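PDB 6FMB: secreted effector CSEP0064 from Blumeria graminis f. sp. hordei, which binds host RNA as a non-catalytic relative of fungal RNases and protects host ribosomal RNA from degradation induced by ribosome-inactivating proteins, favouring infection. Local coordinates for residues S31-Y35 against W63-V68; L23-Y27 against E50-F54. One frame throughout, in Å; residues are numbered along the deposited sequence.

Contact 1 (S31-Y35 against W63-V68); sequences SFHGY and WQGGAV
A type I' beta turn from F32 to Y35 packs against 63-68, and three of the turn's residues, F32, H33 and Y35, touch that segment. Both segments belong to connections between regular elements of this RNase-like fold: 31-35 precedes strand 37-39, and the loop holding 63-68 links strands 51-56 and 70-75. The turn is closed by two backbone bonds, F32 N to Y35 O and Y35 N to F32 O. Into its side comes the far end of the indole. W63 CH2 lies 3.3 Å from H33 O, which sits at the edge of the indole near its plane, and 3.5 Å from Y35 CD1. The tyrosine ring and the six-membered ring of W63 are steeply turned, their planes at 82°, in an oblique contact. The indole gets there because W63 chi1 (-176°) sets CG opposite the backbone N. Its NE1 donates to A67 O, which lies in the indole plane, 3.0 Å away and nearly straight at 167°, although the donor stands above the carbonyl plane. H33 uses a ring face: Q64 O hovers 3.4 Å above the imidazole plane, over the centre. F32 instead offers an edge, with CE2 3.5 Å from W63 O, while its CZ reaches Q64 CB at 3.7 Å. Beneath the contact lies strand 51-56, where both W63 and V68 touch P55. At the phenol end of Y35, the V68 methyl CG2 comes obliquely to 3.5 Å from OH.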
loop_
_atom_site.group_PDB
_atom_site.type_symbol
_atom_site.label_atom_id
_atom_site.label_comp_id
_atom_site.label_asym_id
_atom_site.label_seq_id
_atom_site.Cartn_x
_atom_site.Cartn_y
_atom_site.Cartn_z
ATOM N N SER A 31 13.795 2.312 -5.389
ATOM C CA SER A 31 14.334 2.987 -6.589
ATOM C C SER A 31 13.353 3.959 -7.252
ATOM O O SER A 31 13.765 4.711 -8.143
ATOM C CB SER A 31 14.789 1.946 -7.597
ATOM O OG SER A 31 13.683 1.303 -8.208
ATOM N N PHE A 32 12.078 3.937 -6.857
ATOM C CA PHE A 32 11.068 4.835 -7.442
ATOM C C PHE A 32 10.690 5.856 -6.378
ATOM O O PHE A 32 9.822 5.615 -5.536
ATOM C CB PHE A 32 9.850 4.041 -7.950
ATOM C CG PHE A 32 8.849 4.875 -8.709
ATOM C CD1 PHE A 32 9.087 5.264 -10.030
ATOM C CD2 PHE A 32 7.659 5.272 -8.107
ATOM C CE1 PHE A 32 8.166 6.037 -10.717
ATOM C CE2 PHE A 32 6.732 6.038 -8.803
ATOM C CZ PHE A 32 6.976 6.400 -10.114
ATOM N N HIS A 33 11.412 6.978 -6.382
ATOM C CA HIS A 33 11.226 8.049 -5.407
ATOM C C HIS A 33 11.293 7.506 -3.963
ATOM O O HIS A 33 10.567 7.957 -3.097
ATOM C CB HIS A 33 9.901 8.790 -5.698
ATOM C CG HIS A 33 9.801 9.284 -7.108
ATOM N ND1 HIS A 33 10.256 10.524 -7.487
ATOM C CD2 HIS A 33 9.320 8.704 -8.237
ATOM C CE1 HIS A 33 10.058 10.692 -8.780
ATOM N NE2 HIS A 33 9.494 9.602 -9.263
ATOM N N GLY A 34 12.203 6.559 -3.739
ATOM C CA GLY A 34 12.431 6.005 -2.409
ATOM C C GLY A 34 11.679 4.726 -2.063
ATOM O O GLY A 34 11.899 4.170 -0.979
ATOM N N TYR A 35 10.825 4.252 -2.978
ATOM C CA TYR A 35 9.946 3.102 -2.736
ATOM C C TYR A 35 10.100 2.083 -3.865
ATOM O O TYR A 35 10.565 2.445 -4.956
ATOM C CB TYR A 35 8.485 3.608 -2.592
ATOM C CG TYR A 35 8.349 4.404 -1.311
ATOM C CD1 TYR A 35 8.678 5.749 -1.264
ATOM C CD2 TYR A 35 7.995 3.781 -0.111
ATOM C CE1 TYR A 35 8.647 6.466 -0.071
ATOM C CE2 TYR A 35 7.933 4.491 1.080
ATOM C CZ TYR A 35 8.268 5.823 1.097
ATOM O OH TYR A 35 8.235 6.529 2.271
ATOM N N TRP A 63 1.008 7.634 -6.935
ATOM C CA TRP A 63 2.045 8.353 -6.190
ATOM C C TRP A 63 3.395 8.318 -6.921
ATOM O O TRP A 63 3.782 7.279 -7.465
ATOM C CB TRP A 63 2.167 7.765 -4.779
ATOM C CG TRP A 63 3.144 8.484 -3.867
ATOM C CD1 TRP A 63 2.847 9.438 -2.938
ATOM C CD2 TRP A 63 4.556 8.261 -3.766
ATOM N NE1 TRP A 63 3.978 9.826 -2.282
ATOM C CE2 TRP A 63 5.049 9.137 -2.775
ATOM C CE3 TRP A 63 5.454 7.413 -4.420
ATOM C CZ2 TRP A 63 6.395 9.185 -2.435
ATOM C CZ3 TRP A 63 6.782 7.449 -4.083
ATOM C CH2 TRP A 63 7.245 8.339 -3.090
ATOM N N GLN A 64 4.120 9.434 -6.884
ATOM C CA GLN A 64 5.449 9.509 -7.517
ATOM C C GLN A 64 6.283 10.661 -6.959
ATOM O O GLN A 64 6.849 11.473 -7.699
ATOM C CB GLN A 64 5.354 9.546 -9.047
ATOM C CG GLN A 64 4.306 10.477 -9.607
ATOM C CD GLN A 64 3.955 10.190 -11.066
ATOM O OE1 GLN A 64 3.571 11.099 -11.814
ATOM N NE2 GLN A 64 4.005 8.945 -11.449
ATOM N N GLY A 65 6.388 10.660 -5.637
ATOM C CA GLY A 65 7.328 11.491 -4.892
ATOM C C GLY A 65 6.656 12.338 -3.852
ATOM O O GLY A 65 5.456 12.555 -3.875
ATOM N N GLY A 66 7.473 12.832 -2.930
ATOM C CA GLY A 66 7.013 13.731 -1.880
ATOM C C GLY A 66 6.513 13.008 -0.640
ATOM O O GLY A 66 6.868 11.862 -0.373
ATOM N N ALA A 67 5.700 13.715 0.139
ATOM C CA ALA A 67 5.109 13.205 1.369
ATOM C C ALA A 67 4.353 11.889 1.137
ATOM O O ALA A 67 3.711 11.719 0.092
ATOM C CB ALA A 67 4.142 14.237 1.915
ATOM N N VAL A 68 4.456 10.956 2.086
ATOM C CA VAL A 68 3.636 9.735 2.105
ATOM C C VAL A 68 2.609 9.883 3.235
ATOM O O VAL A 68 2.975 10.058 4.384
ATOM C CB VAL A 68 4.518 8.480 2.299
ATOM C CG1 VAL A 68 3.695 7.221 2.542
ATOM C CG2 VAL A 68 5.432 8.299 1.102
#

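Contact 2 (L23-Y27 against E50-F54)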
loop_
_atom_site.group_PDB
_atom_site.type_symbol
_atom_site.label_atom_id
_atom_site.label_comp_id
_atom_site.label_asym_id
_atom_site.label_seq_id
_atom_site.Cartn_x
_atom_site.Cartn_y
_atom_site.Cartn_z
ATOM N N LEU A 23 2.228 -1.687 -9.128
ATOM C CA LEU A 23 3.401 -0.803 -9.134
ATOM C C LEU A 23 4.445 -1.259 -8.109
ATOM O O LEU A 23 5.632 -1.219 -8.387
ATOM C CB LEU A 23 3.010 0.650 -8.910
ATOM C CG LEU A 23 2.219 1.292 -10.064
ATOM C CD1 LEU A 23 1.785 2.701 -9.663
ATOM C CD2 LEU A 23 3.001 1.315 -11.373
ATOM N N ALA A 24 4.017 -1.735 -6.943
ATOM C CA ALA A 24 4.959 -2.136 -5.877
ATOM C C ALA A 24 5.962 -3.159 -6.381
ATOM O O ALA A 24 7.132 -3.104 -6.024
ATOM C CB ALA A 24 4.205 -2.698 -4.674
ATOM N N PHE A 25 5.478 -4.118 -7.169
ATOM C CA PHE A 25 6.326 -5.207 -7.704
ATOM C C PHE A 25 6.967 -4.905 -9.064
ATOM O O PHE A 25 7.641 -5.753 -9.629
ATOM C CB PHE A 25 5.586 -6.569 -7.643
ATOM C CG PHE A 25 5.592 -7.160 -6.251
ATOM C CD1 PHE A 25 4.647 -6.787 -5.294
ATOM C CD2 PHE A 25 6.583 -8.037 -5.873
ATOM C CE1 PHE A 25 4.714 -7.260 -3.989
ATOM C CE2 PHE A 25 6.629 -8.543 -4.576
ATOM C CZ PHE A 25 5.702 -8.144 -3.633
ATOM N N ASN A 26 6.823 -3.665 -9.537
ATOM C CA ASN A 26 7.409 -3.249 -10.820
ATOM C C ASN A 26 8.821 -2.705 -10.697
ATOM O O ASN A 26 9.527 -2.665 -11.695
ATOM C CB ASN A 26 6.513 -2.164 -11.458
ATOM C CG ASN A 26 6.927 -1.808 -12.868
ATOM O OD1 ASN A 26 7.417 -0.690 -13.152
ATOM N ND2 ASN A 26 6.747 -2.727 -13.754
ATOM N N TYR A 27 9.214 -2.227 -9.514
ATOM C CA TYR A 27 10.455 -1.445 -9.351
ATOM C C TYR A 27 11.431 -2.156 -8.415
ATOM O O TYR A 27 11.021 -2.826 -7.477
ATOM C CB TYR A 27 10.151 -0.066 -8.747
ATOM C CG TYR A 27 9.197 0.759 -9.583
ATOM C CD1 TYR A 27 9.605 1.341 -10.793
ATOM C CD2 TYR A 27 7.880 0.979 -9.170
ATOM C CE1 TYR A 27 8.731 2.093 -11.556
ATOM C CE2 TYR A 27 6.993 1.731 -9.946
ATOM C CZ TYR A 27 7.424 2.272 -11.140
ATOM O OH TYR A 27 6.544 3.025 -11.882
ATOM N N GLU A 50 7.431 -12.581 0.052
ATOM C CA GLU A 50 7.952 -11.214 0.037
ATOM C C GLU A 50 6.806 -10.208 0.104
ATOM O O GLU A 50 5.828 -10.329 -0.637
ATOM C CB GLU A 50 8.805 -10.948 -1.213
ATOM C CG GLU A 50 9.376 -9.536 -1.281
ATOM C CD GLU A 50 10.321 -9.290 -2.467
ATOM O OE1 GLU A 50 11.226 -10.047 -2.680
ATOM O OE2 GLU A 50 10.124 -8.294 -3.162
ATOM N N VAL A 51 6.939 -9.228 0.995
ATOM C CA VAL A 51 5.971 -8.136 1.127
ATOM C C VAL A 51 6.665 -6.823 0.749
ATOM O O VAL A 51 7.866 -6.636 1.015
ATOM C CB VAL A 51 5.384 -8.097 2.562
ATOM C CG1 VAL A 51 4.640 -6.798 2.846
ATOM C CG2 VAL A 51 4.447 -9.272 2.762
ATOM N N ARG A 52 5.905 -5.933 0.121
ATOM C CA ARG A 52 6.386 -4.623 -0.271
ATOM C C ARG A 52 5.437 -3.530 0.212
ATOM O O ARG A 52 4.210 -3.711 0.286
ATOM C CB ARG A 52 6.580 -4.543 -1.788
ATOM C CG ARG A 52 7.744 -5.391 -2.267
ATOM C CD ARG A 52 7.972 -5.280 -3.756
ATOM N NE ARG A 52 9.227 -5.925 -4.113
ATOM C CZ ARG A 52 10.012 -5.580 -5.128
ATOM N NH1 ARG A 52 9.641 -4.651 -5.984
ATOM N NH2 ARG A 52 11.159 -6.220 -5.298
ATOM N N GLN A 53 6.044 -2.383 0.537
ATOM C CA GLN A 53 5.345 -1.164 0.934
ATOM C C GLN A 53 5.407 -0.160 -0.216
ATOM O O GLN A 53 6.502 0.122 -0.710
ATOM C CB GLN A 53 5.968 -0.550 2.183
ATOM C CG GLN A 53 5.216 0.671 2.727
ATOM C CD GLN A 53 6.082 1.810 3.208
ATOM O OE1 GLN A 53 7.284 1.792 3.041
ATOM N NE2 GLN A 53 5.451 2.834 3.774
ATOM N N PHE A 54 4.245 0.372 -0.639
ATOM C CA PHE A 54 4.239 1.355 -1.727
ATOM C C PHE A 54 3.174 2.391 -1.416
ATOM O O PHE A 54 2.068 2.039 -0.975
ATOM C CB PHE A 54 3.996 0.681 -3.090
ATOM C CG PHE A 54 4.342 1.564 -4.266
ATOM C CD1 PHE A 54 5.649 1.636 -4.750
ATOM C CD2 PHE A 54 3.370 2.333 -4.905
ATOM C CE1 PHE A 54 5.981 2.477 -5.798
ATOM C CE2 PHE A 54 3.705 3.164 -5.972
ATOM C CZ PHE A 54 5.017 3.229 -6.419
#
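R52 reaches from strand 51-56 across to A24, F25 and Y27, where helix 14-24 packs on the four-stranded antiparallel sheet and the chain turns away. Its CB starts beside A24 CB, 4.2 Å off, with the F25 ring also close by. CG then passes the rim of that ring, and CD settles over the centre of its face in a CH-pi contact, 3.5 Å from the centroid and only 8° off the normal. The chain runs extended from CG to NE, which carries the charged end past the phenyl group with the guanidinium and ring planes just 20° apart. NE turns back to E50, just ahead of the strand, in a 2.7 Å salt bridge between R52 NE and E50 OE2; NH2 adds a weak bond to the same oxygen. NH1 donates to two backbone carbonyls, A24 O at 2.9 Å and Y27 O at 2.7 Å. The straighter bond (168°), to A24 O, lies on a lone pair in the carbonyl plane, while Y27 O is tilted from the guanidinium plane. Three oxygens thus fix the rotation of the group, and the carboxylate probably balances its charge. Next along this face of the strand, F54 takes apolar partners: its CB packs on A24 CB at 3.7 Å, Y27 CD2 comes obliquely to CE1, and L23 CB sits over one ring face, 3.9 Å from CE2.

In the fold
Contact 2 is the more buried of the two, whereas contact 1 is a surface meeting of two loops, about 12 Å away between centres. Their segments alternate along the chain: contact 2 joins the end of helix 14-24 to strand 51-56, and contact 1 joins the loop that follows the helix to the loop that follows the strand. The chemistry differs accordingly: in contact 2 an arginine bonds across to two backbone carbonyls, its charge met by a glutamate of its own segment, while contact 1 has no hydrogen bond across it and relies on aromatic rings against one another, carbonyls and a valine methyl. Aromatics bridge the two: F32 stacks on Y27, F32 CD2 lies 3.7 Å from F54 CZ, and Y35 packs against Q53 and F54.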